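PDB 3DDE: TENA/THI-4 protein, Domain of Unknown Function with a Heme Oxygenase-like Fold from Shewanella denitrificans OS217, which is of unknown function but has a heme oxygenase-like fold and may act as an oxidoreductase. Local coordinates for residues L40-M45 and I98-E103; A85-M90 and F168-K173; Y122-T127 and V131-Y136. One frame throughout, in Å; residues are numbered along the deposited sequence. Where two conformers were deposited one is given.

Interaction 1 (L40-M45 and I98-E103); sequences LYAIYM and IGFDRE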
loop_
_atom_site.group_PDB
_atom_site.type_symbol
_atom_site.label_atom_id
_atom_site.label_comp_id
_atom_site.label_asym_id
_atom_site.label_seq_id
_atom_site.Cartn_x
_atom_site.Cartn_y
_atom_site.Cartn_z
ATOM N N LEU A 40 25.810 -22.440 -14.575
ATOM C CA LEU A 40 25.356 -21.232 -15.268
ATOM C C LEU A 40 23.831 -21.228 -15.420
ATOM O O LEU A 40 23.178 -20.221 -15.157
ATOM C CB LEU A 40 26.010 -21.104 -16.645
ATOM C CG LEU A 40 25.629 -19.875 -17.477
ATOM C CD1 LEU A 40 26.028 -18.608 -16.736
ATOM C CD2 LEU A 40 26.263 -19.913 -18.863
ATOM N N TYR A 41 23.274 -22.364 -15.832
ATOM C CA TYR A 41 21.837 -22.484 -16.030
ATOM C C TYR A 41 21.092 -22.301 -14.699
ATOM O O TYR A 41 20.077 -21.614 -14.646
ATOM C CB TYR A 41 21.529 -23.816 -16.716
ATOM C CG TYR A 41 20.067 -24.054 -17.000
ATOM C CD1 TYR A 41 19.347 -23.187 -17.825
ATOM C CD2 TYR A 41 19.410 -25.164 -16.477
ATOM C CE1 TYR A 41 17.997 -23.400 -18.089
ATOM C CE2 TYR A 41 18.067 -25.388 -16.738
ATOM C CZ TYR A 41 17.366 -24.509 -17.550
ATOM O OH TYR A 41 16.032 -24.723 -17.812
ATOM N N ALA A 42 21.631 -22.877 -13.625
ATOM C CA ALA A 42 21.042 -22.747 -12.288
ATOM C C ALA A 42 21.053 -21.296 -11.790
ATOM O O ALA A 42 20.033 -20.796 -11.321
ATOM C CB ALA A 42 21.784 -23.630 -11.309
ATOM N N ILE A 43 22.208 -20.641 -11.871
ATOM C CA ILE A 43 22.352 -19.238 -11.443
ATOM C C ILE A 43 21.283 -18.378 -12.111
ATOM O O ILE A 43 20.549 -17.645 -11.438
ATOM C CB ILE A 43 23.745 -18.676 -11.788
ATOM C CG1 ILE A 43 24.811 -19.307 -10.877
ATOM C CG2 ILE A 43 23.761 -17.144 -11.655
ATOM C CD1 ILE A 43 26.253 -19.030 -11.296
ATOM N N TYR A 44 21.179 -18.519 -13.427
ATOM C CA TYR A 44 20.163 -17.838 -14.193
ATOM C C TYR A 44 18.705 -18.233 -13.863
ATOM O O TYR A 44 17.842 -17.361 -13.804
ATOM C CB TYR A 44 20.410 -18.009 -15.685
ATOM C CG TYR A 44 19.221 -17.580 -16.507
ATOM C CD1 TYR A 44 19.002 -16.238 -16.840
ATOM C CD2 TYR A 44 18.290 -18.526 -16.923
ATOM C CE1 TYR A 44 17.884 -15.870 -17.579
ATOM C CE2 TYR A 44 17.187 -18.177 -17.645
ATOM C CZ TYR A 44 16.989 -16.871 -17.983
ATOM O OH TYR A 44 15.864 -16.615 -18.718
HETATM N N MSE A 45 18.416 -19.525 -13.688
HETATM C CA MSE A 45 17.043 -19.976 -13.380
HETATM C C MSE A 45 16.631 -19.536 -11.973
HETATM O O MSE A 45 15.439 -19.311 -11.698
HETATM C CB MSE A 45 16.891 -21.502 -13.540
HETATM C CG MSE A 45 16.950 -22.058 -14.978
HETATM SE SE MSE A 45 15.583 -21.246 -16.280
HETATM C CE MSE A 45 13.942 -21.555 -15.198
ATOM N N ILE A 98 18.077 -30.690 -12.733
ATOM C CA ILE A 98 19.503 -30.795 -13.103
ATOM C C ILE A 98 20.405 -31.118 -11.899
ATOM O O ILE A 98 21.618 -30.876 -11.927
ATOM C CB ILE A 98 20.022 -29.593 -13.909
ATOM C CG1 ILE A 98 19.890 -28.285 -13.123
ATOM C CG2 ILE A 98 19.281 -29.512 -15.236
ATOM C CD1 ILE A 98 20.637 -27.153 -13.758
ATOM N N GLY A 99 19.797 -31.679 -10.848
ATOM C CA GLY A 99 20.530 -32.164 -9.677
ATOM C C GLY A 99 20.847 -31.211 -8.537
ATOM O O GLY A 99 21.674 -31.552 -7.687
ATOM N N PHE A 100 20.212 -30.039 -8.501
ATOM C CA PHE A 100 20.443 -29.066 -7.419
ATOM C C PHE A 100 19.297 -29.035 -6.403
ATOM O O PHE A 100 18.168 -29.428 -6.693
ATOM C CB PHE A 100 20.692 -27.640 -7.955
ATOM C CG PHE A 100 21.904 -27.526 -8.834
ATOM C CD1 PHE A 100 23.179 -27.766 -8.321
ATOM C CD2 PHE A 100 21.780 -27.179 -10.167
ATOM C CE1 PHE A 100 24.300 -27.677 -9.125
ATOM C CE2 PHE A 100 22.901 -27.078 -10.982
ATOM C CZ PHE A 100 24.163 -27.325 -10.460
ATOM N N ASP A 101 19.616 -28.507 -5.226
ATOM C CA ASP A 101 18.723 -28.459 -4.079
ATOM C C ASP A 101 17.731 -27.291 -4.151
ATOM O O ASP A 101 18.133 -26.135 -4.228
ATOM C CB ASP A 101 19.607 -28.337 -2.819
ATOM C CG ASP A 101 18.888 -28.716 -1.535
ATOM O OD1 ASP A 101 17.654 -28.537 -1.439
ATOM O OD2 ASP A 101 19.579 -29.210 -0.604
ATOM N N ARG A 102 16.436 -27.605 -4.119
ATOM C CA ARG A 102 15.403 -26.575 -4.163
ATOM C C ARG A 102 15.614 -25.609 -2.999
ATOM O O ARG A 102 15.438 -24.403 -3.157
ATOM C CB ARG A 102 13.986 -27.179 -4.095
ATOM C CG ARG A 102 13.653 -28.160 -5.219
ATOM C CD ARG A 102 12.279 -28.841 -5.060
ATOM N NE ARG A 102 11.175 -28.151 -5.737
ATOM C CZ ARG A 102 10.296 -27.318 -5.177
ATOM N NH1 ARG A 102 10.351 -27.006 -3.886
ATOM N NH2 ARG A 102 9.342 -26.786 -5.932
ATOM N N GLU A 103 16.014 -26.146 -1.845
ATOM C CA GLU A 103 16.216 -25.336 -0.641
ATOM C C GLU A 103 17.273 -24.257 -0.738
ATOM O O GLU A 103 17.118 -23.209 -0.111
ATOM C CB GLU A 103 16.444 -26.212 0.598
ATOM C CG GLU A 103 15.178 -26.949 1.031
ATOM C CD GLU A 103 14.026 -26.016 1.384
ATOM O OE1 GLU A 103 14.292 -24.821 1.737
ATOM O OE2 GLU A 103 12.844 -26.475 1.304
#
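Ala-42 and Phe-100 are the closest backbone positions of this contact, with their CA atoms 8.0 Å apart. Residues 40-45 form regular helix within helix 38-52. Residues 98-101 are a loop leading into helix 102-106. The loop turns at Gly-99, which has a positive phi of 87°. No hydrogen bond joins the two segments, and the contact is wholly apolar.

Two residues of the helix meet two of the loop. Ile-98 points its CD1 at the edge of the Tyr-41 ring, near the ring plane, and reaches CD2 of Tyr-41 at 3.6 Å. CG1 of Ile-98 sits between its own backbone N and carbonyl carbon (chi1 60°), and from there CD1 extends to the tyrosine. The same methyl lies more loosely against Ala-42, 4.4 Å from its CB. The CB of Ala-42 also approaches the Phe-100 ring obliquely. Its distance to CE2 of Phe-100 is 3.6 Å, and CD2 of that ring is almost as near.

The other parts of these residues have their own supports. CG of Met-45, a selenomethionine, lies 3.5 Å above one face of the Tyr-41 ring, offset toward the rim. The hydroxyl of Tyr-41 is hydrogen-bonded to the carbonyl of Ser-164. At the end of the loop, Asp-101 is the N-cap of the short helix, and its OD1 accepts from Glu-103 N at 2.9 Å.

The loop thus packs the link between helices 88-97 and 102-106 onto helix 38-52. Met-45 packs on helices 88-97 and 166-189, while Leu-40 and Ile-43 touch helix 193-223.

Interaction 2 (A85-M90 and F168-K173); sequences AGHELM and FIAHSK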
loop_
_atom_site.group_PDB
_atom_site.type_symbol
_atom_site.label_atom_id
_atom_site.label_comp_id
_atom_site.label_asym_id
_atom_site.label_seq_id
_atom_site.Cartn_x
_atom_site.Cartn_y
_atom_site.Cartn_z
ATOM N N ALA A 85 -0.130 -17.387 -11.093
ATOM C CA ALA A 85 0.170 -17.867 -9.737
ATOM C C ALA A 85 0.884 -19.224 -9.735
ATOM O O ALA A 85 0.430 -20.188 -10.368
ATOM C CB ALA A 85 -1.077 -17.897 -8.855
ATOM N N GLY A 86 2.027 -19.264 -9.046
ATOM C CA GLY A 86 2.842 -20.464 -8.923
ATOM C C GLY A 86 3.814 -20.760 -10.065
ATOM O O GLY A 86 4.648 -21.666 -9.942
ATOM N N HIS A 87 3.733 -19.994 -11.153
ATOM C CA HIS A 87 4.596 -20.181 -12.325
ATOM C C HIS A 87 6.078 -20.308 -11.940
ATOM O O HIS A 87 6.838 -21.001 -12.621
ATOM C CB HIS A 87 4.366 -19.029 -13.318
ATOM C CG HIS A 87 5.069 -19.192 -14.632
ATOM N ND1 HIS A 87 4.851 -20.265 -15.467
ATOM C CD2 HIS A 87 5.931 -18.378 -15.285
ATOM C CE1 HIS A 87 5.585 -20.129 -16.558
ATOM N NE2 HIS A 87 6.244 -18.988 -16.475
ATOM N N GLU A 88 6.484 -19.646 -10.851
ATOM C CA GLU A 88 7.875 -19.734 -10.383
ATOM C C GLU A 88 8.254 -21.175 -9.982
ATOM O O GLU A 88 9.421 -21.563 -10.026
ATOM C CB GLU A 88 8.171 -18.752 -9.221
ATOM C CG GLU A 88 7.658 -19.105 -7.791
ATOM C CD GLU A 88 6.167 -18.882 -7.585
ATOM O OE1 GLU A 88 5.509 -18.368 -8.515
ATOM O OE2 GLU A 88 5.652 -19.229 -6.486
ATOM N N LEU A 89 7.273 -21.975 -9.594
ATOM C CA LEU A 89 7.558 -23.358 -9.207
ATOM C C LEU A 89 8.146 -24.152 -10.369
ATOM O O LEU A 89 8.953 -25.041 -10.143
ATOM C CB LEU A 89 6.318 -24.038 -8.614
ATOM C CG LEU A 89 5.878 -23.420 -7.284
ATOM C CD1 LEU A 89 4.606 -24.065 -6.772
ATOM C CD2 LEU A 89 6.989 -23.544 -6.253
HETATM N N MSE A 90 7.776 -23.795 -11.598
HETATM C CA MSE A 90 8.313 -24.449 -12.800
HETATM C C MSE A 90 9.813 -24.192 -12.941
HETATM O O MSE A 90 10.548 -25.053 -13.404
HETATM C CB MSE A 90 7.589 -23.976 -14.066
HETATM C CG MSE A 90 6.078 -24.189 -14.050
HETATM SE SE MSE A 90 5.260 -23.807 -15.780
HETATM C CE MSE A 90 5.747 -25.466 -16.730
ATOM N N PHE A 168 10.364 -22.750 -19.802
ATOM C CA PHE A 168 10.321 -22.225 -21.165
ATOM C C PHE A 168 9.476 -23.063 -22.131
ATOM O O PHE A 168 9.387 -22.729 -23.315
ATOM C CB PHE A 168 11.730 -22.003 -21.711
ATOM C CG PHE A 168 12.415 -20.832 -21.094
ATOM C CD1 PHE A 168 11.937 -19.550 -21.330
ATOM C CD2 PHE A 168 13.531 -20.999 -20.291
ATOM C CE1 PHE A 168 12.549 -18.446 -20.757
ATOM C CE2 PHE A 168 14.163 -19.907 -19.725
ATOM C CZ PHE A 168 13.667 -18.620 -19.951
ATOM N N ILE A 169 8.862 -24.139 -21.630
ATOM C CA ILE A 169 7.971 -25.023 -22.427
ATOM C C ILE A 169 6.500 -24.627 -22.220
ATOM O O ILE A 169 5.663 -24.827 -23.098
ATOM C CB ILE A 169 8.203 -26.521 -22.102
ATOM C CG1 ILE A 169 9.496 -27.021 -22.758
ATOM C CG2 ILE A 169 7.049 -27.382 -22.607
ATOM C CD1 ILE A 169 9.411 -27.201 -24.268
ATOM N N ALA A 170 6.201 -24.080 -21.043
ATOM C CA ALA A 170 4.885 -23.506 -20.733
ATOM C C ALA A 170 4.719 -22.245 -21.595
ATOM O O ALA A 170 3.735 -22.109 -22.332
ATOM C CB ALA A 170 4.795 -23.150 -19.254
ATOM N N HIS A 171 5.700 -21.344 -21.492
ATOM C CA HIS A 171 5.764 -20.103 -22.296
ATOM C C HIS A 171 5.400 -20.210 -23.783
ATOM O O HIS A 171 4.583 -19.435 -24.272
ATOM C CB HIS A 171 7.168 -19.466 -22.197
ATOM C CG HIS A 171 7.196 -18.183 -21.430
ATOM N ND1 HIS A 171 7.546 -16.986 -22.017
ATOM C CD2 HIS A 171 6.859 -17.892 -20.150
ATOM C CE1 HIS A 171 7.461 -16.018 -21.119
ATOM N NE2 HIS A 171 7.042 -16.540 -19.979
ATOM N N SER A 172 5.989 -21.161 -24.501
ATOM C CA SER A 172 5.774 -21.229 -25.950
ATOM C C SER A 172 4.521 -21.977 -26.413
ATOM O O SER A 172 4.370 -22.218 -27.610
ATOM C CB SER A 172 7.009 -21.818 -26.629
ATOM O OG SER A 172 6.961 -21.581 -28.021
ATOM N N LYS A 173 3.623 -22.324 -25.489
ATOM C CA LYS A 173 2.390 -23.052 -25.829
ATOM C C LYS A 173 1.162 -22.214 -25.485
ATOM O O LYS A 173 0.407 -21.809 -26.369
ATOM C CB LYS A 173 2.338 -24.394 -25.092
#
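Ala-170 is the closely packed point of this contact, and Met-90 and His-87 approach its methyl. Met-90 is a selenomethionine modelled in two conformers. In the one described, its SE and its CE each lie 3.6 Å from CB of Ala-170. This close approach holds for that conformer alone and is less certain for that reason. The bend at chi3 (78°) folds the terminal methyl back, which brings both atoms alongside the alanine. His-87 adds its ring from the N-terminal side of Met-90. The ring presents its edge to the same methyl, with CE1 of His-87 4.1 Å from CB of Ala-170. His-87 too has two deposited conformers, and the same caution applies to its contacts.

The contact joins the 85-90 segment, which leads into helix 88-97, to helix 166-189. Both belong to the all-helical, heme oxygenase-like fold. Gly-86, with a positive phi, lies in the short break after helix 71-84, and its O accepts from Leu-89 N. Residues 168-173 are part of the long helix, and Phe-168 on it packs on helices 38-52 and 144-157.

The histidine side is looser. His-87 and His-171 meet rim to rim, with their centroids 6.0 Å apart and their planes at 23°. Neither ring covers the face of the other. NE2 of His-87 comes in the plane of the His-171 ring, at its edge, 3.9 Å from CD2 of His-171. No hydrogen bond links the two imidazoles. The His-87 ring also meets that of Phe-167.

Interaction 3 (Y122-T127 and V131-Y136); sequences YWISAT and VQRLGY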
loop_
_atom_site.group_PDB
_atom_site.type_symbol
_atom_site.label_atom_id
_atom_site.label_comp_id
_atom_site.label_asym_id
_atom_site.label_seq_id
_atom_site.Cartn_x
_atom_site.Cartn_y
_atom_site.Cartn_z
ATOM N N TYR A 122 6.495 -3.566 -9.465
ATOM C CA TYR A 122 5.466 -3.195 -8.453
ATOM C C TYR A 122 5.138 -1.711 -8.558
ATOM O O TYR A 122 3.980 -1.316 -8.496
ATOM C CB TYR A 122 5.877 -3.512 -7.005
ATOM C CG TYR A 122 5.651 -4.929 -6.560
ATOM C CD1 TYR A 122 4.398 -5.345 -6.133
ATOM C CD2 TYR A 122 6.685 -5.849 -6.529
ATOM C CE1 TYR A 122 4.175 -6.643 -5.713
ATOM C CE2 TYR A 122 6.486 -7.128 -6.089
ATOM C CZ TYR A 122 5.227 -7.534 -5.682
ATOM O OH TYR A 122 5.010 -8.820 -5.250
ATOM N N TRP A 123 6.160 -0.891 -8.730
ATOM C CA TRP A 123 5.964 0.560 -8.854
ATOM C C TRP A 123 5.064 0.933 -10.023
ATOM O O TRP A 123 4.126 1.728 -9.860
ATOM C CB TRP A 123 7.324 1.248 -8.992
ATOM C CG TRP A 123 7.307 2.719 -9.173
ATOM C CD1 TRP A 123 7.657 3.401 -10.283
ATOM C CD2 TRP A 123 6.918 3.699 -8.204
ATOM N NE1 TRP A 123 7.546 4.758 -10.062
ATOM C CE2 TRP A 123 7.098 4.959 -8.789
ATOM C CE3 TRP A 123 6.472 3.629 -6.878
ATOM C CZ2 TRP A 123 6.799 6.141 -8.118
ATOM C CZ3 TRP A 123 6.199 4.809 -6.202
ATOM C CH2 TRP A 123 6.360 6.044 -6.824
ATOM N N ILE A 124 5.339 0.379 -11.198
ATOM C CA ILE A 124 4.557 0.736 -12.377
ATOM C C ILE A 124 3.167 0.071 -12.359
ATOM O O ILE A 124 2.270 0.435 -13.119
ATOM C CB ILE A 124 5.362 0.554 -13.721
ATOM C CG1 ILE A 124 5.734 -0.907 -14.011
ATOM C CG2 ILE A 124 6.586 1.479 -13.752
ATOM C CD1 ILE A 124 4.568 -1.748 -14.576
ATOM N N SER A 125 2.992 -0.878 -11.459
ATOM C CA SER A 125 1.721 -1.554 -11.267
ATOM C C SER A 125 0.853 -0.840 -10.225
ATOM O O SER A 125 -0.369 -0.846 -10.320
ATOM C CB SER A 125 1.959 -3.006 -10.857
ATOM O OG SER A 125 2.659 -3.702 -11.875
ATOM N N ALA A 126 1.492 -0.208 -9.251
ATOM C CA ALA A 126 0.807 0.501 -8.181
ATOM C C ALA A 126 0.581 1.981 -8.469
ATOM O O ALA A 126 -0.236 2.622 -7.809
ATOM C CB ALA A 126 1.604 0.369 -6.905
ATOM N N THR A 127 1.291 2.546 -9.428
ATOM C CA THR A 127 1.199 3.984 -9.679
ATOM C C THR A 127 1.125 4.287 -11.174
ATOM O O THR A 127 1.276 3.393 -11.995
ATOM C CB THR A 127 2.443 4.686 -9.128
ATOM O OG1 THR A 127 3.561 4.364 -9.945
ATOM C CG2 THR A 127 2.730 4.274 -7.678
ATOM N N VAL A 131 -2.633 1.391 -17.447
ATOM C CA VAL A 131 -2.422 0.651 -18.677
ATOM C C VAL A 131 -0.978 0.167 -18.873
ATOM O O VAL A 131 -0.733 -0.850 -19.515
ATOM C CB VAL A 131 -2.772 1.591 -19.866
ATOM C CG1 VAL A 131 -1.936 1.293 -21.073
ATOM C CG2 VAL A 131 -4.268 1.564 -20.155
ATOM N N GLN A 132 -0.042 0.887 -18.273
ATOM C CA GLN A 132 1.382 0.724 -18.545
ATOM C C GLN A 132 2.034 -0.646 -18.347
ATOM O O GLN A 132 2.972 -0.962 -19.069
ATOM C CB GLN A 132 2.160 1.813 -17.802
ATOM C CG GLN A 132 2.210 1.643 -16.293
ATOM C CD GLN A 132 2.824 2.838 -15.597
ATOM O OE1 GLN A 132 3.371 3.710 -16.236
ATOM N NE2 GLN A 132 2.728 2.877 -14.287
ATOM N N ARG A 133 1.555 -1.457 -17.405
ATOM C CA ARG A 133 2.138 -2.774 -17.180
ATOM C C ARG A 133 1.962 -3.690 -18.410
ATOM O O ARG A 133 2.730 -4.633 -18.592
ATOM C CB ARG A 133 1.544 -3.440 -15.937
ATOM C CG ARG A 133 2.327 -4.648 -15.461
ATOM C CD ARG A 133 1.520 -5.530 -14.536
ATOM N NE ARG A 133 2.305 -6.692 -14.113
ATOM C CZ ARG A 133 2.481 -7.795 -14.831
ATOM N NH1 ARG A 133 1.966 -7.916 -16.053
ATOM N NH2 ARG A 133 3.220 -8.775 -14.340
ATOM N N LEU A 134 0.957 -3.417 -19.248
ATOM C CA LEU A 134 0.747 -4.169 -20.481
ATOM C C LEU A 134 1.990 -4.137 -21.390
ATOM O O LEU A 134 2.175 -5.038 -22.213
ATOM C CB LEU A 134 -0.476 -3.647 -21.235
ATOM C CG LEU A 134 -1.870 -3.872 -20.644
ATOM C CD1 LEU A 134 -2.916 -3.103 -21.443
ATOM C CD2 LEU A 134 -2.216 -5.376 -20.597
ATOM N N GLY A 135 2.826 -3.110 -21.238
ATOM C CA GLY A 135 4.085 -2.984 -21.997
ATOM C C GLY A 135 5.081 -4.083 -21.649
ATOM O O GLY A 135 5.789 -4.591 -22.509
ATOM N N TYR A 136 5.137 -4.434 -20.376
ATOM C CA TYR A 136 5.977 -5.532 -19.903
ATOM C C TYR A 136 5.490 -6.821 -20.546
ATOM O O TYR A 136 6.273 -7.569 -21.143
ATOM C CB TYR A 136 5.904 -5.630 -18.371
ATOM C CG TYR A 136 6.565 -6.845 -17.735
ATOM C CD1 TYR A 136 7.834 -7.269 -18.125
ATOM C CD2 TYR A 136 5.937 -7.526 -16.697
ATOM C CE1 TYR A 136 8.444 -8.352 -17.517
ATOM C CE2 TYR A 136 6.534 -8.596 -16.080
ATOM C CZ TYR A 136 7.792 -9.010 -16.494
ATOM O OH TYR A 136 8.378 -10.087 -15.872
HETATM O O HOH W 1 -0.005 -0.853 -14.912
HETATM O O HOH W 2 4.453 5.048 -12.629
#
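The carbonyl O of Ile-124 is gripped by the amide of Gln-132 and by a water. NE2 of Gln-132 donates to Ile-124 O at 2.7 Å, with an N-H...O angle of 150°. The donor lies in the carbonyl plane, on a lone pair. The water donates to this oxygen and accepts from Arg-133 N, so it bridges the two backbones.

This is the connection between two consecutive helices of the all-helical, heme oxygenase-like fold. Residues 127-133 link helix 112-126 to helix 134-141. A chi1 of 71° tucks CG of Gln-132 in between the two backbone branches, and the extended chain beyond it carries the amide across to the end of the first helix. There NE2 is also 2.8 Å from Thr-127 O, but the angle is too poor for a bond. A second water accepts from NE2 and donates to Thr-127 OG1. That hydroxyl donates in turn to Trp-123 O and stands above the centre of the Trp-123 ring. With an alanine here instead of Gln-132, the carbonyl of Ile-124 would probably lose its amide donor and the second water one of its mates.

The rest is mainly packing of Ile-124 and Ser-125 on the Arg-133 chain. CD1 of Ile-124 lies 3.7 Å from both CA and CB of Arg-133, and the two side chains cross at about a right angle. Ile-124 and Gln-132 also touch Val-202 of helix 193-223. Arg-133 runs extended from CG to NE, past Ser-125, and its NH2 is hydrogen-bonded to Asn-58. Ser-125 OG, itself bonded to the carbonyl of Leu-121, lies at the edge of the guanidinium plane, 3.4 Å from CD of Arg-133.

Overall arrangement
Interaction 3 is the buried contact, interaction 1 is partly buried, and interaction 2 lies at the surface. Interactions 1 and 2 are neighbours, with centres about 16 Å apart, and their segments alternate along the chain. They touch directly: Phe-168 of interaction 2 packs on Tyr-44 and Met-45 of interaction 1. Interaction 3 touches neither; its centre is about 30 Å from that of interaction 1, on the opposite side of the chain's centre. The chemistry differs too. Interactions 1 and 2 join sequence-distant parts without a cross-segment hydrogen bond. Interaction 3 joins consecutive helices with a hydrogen bond from a side-chain amide and bridging waters. Helix 166-189 is part of interaction 2 and packs on interactions 1 and 3.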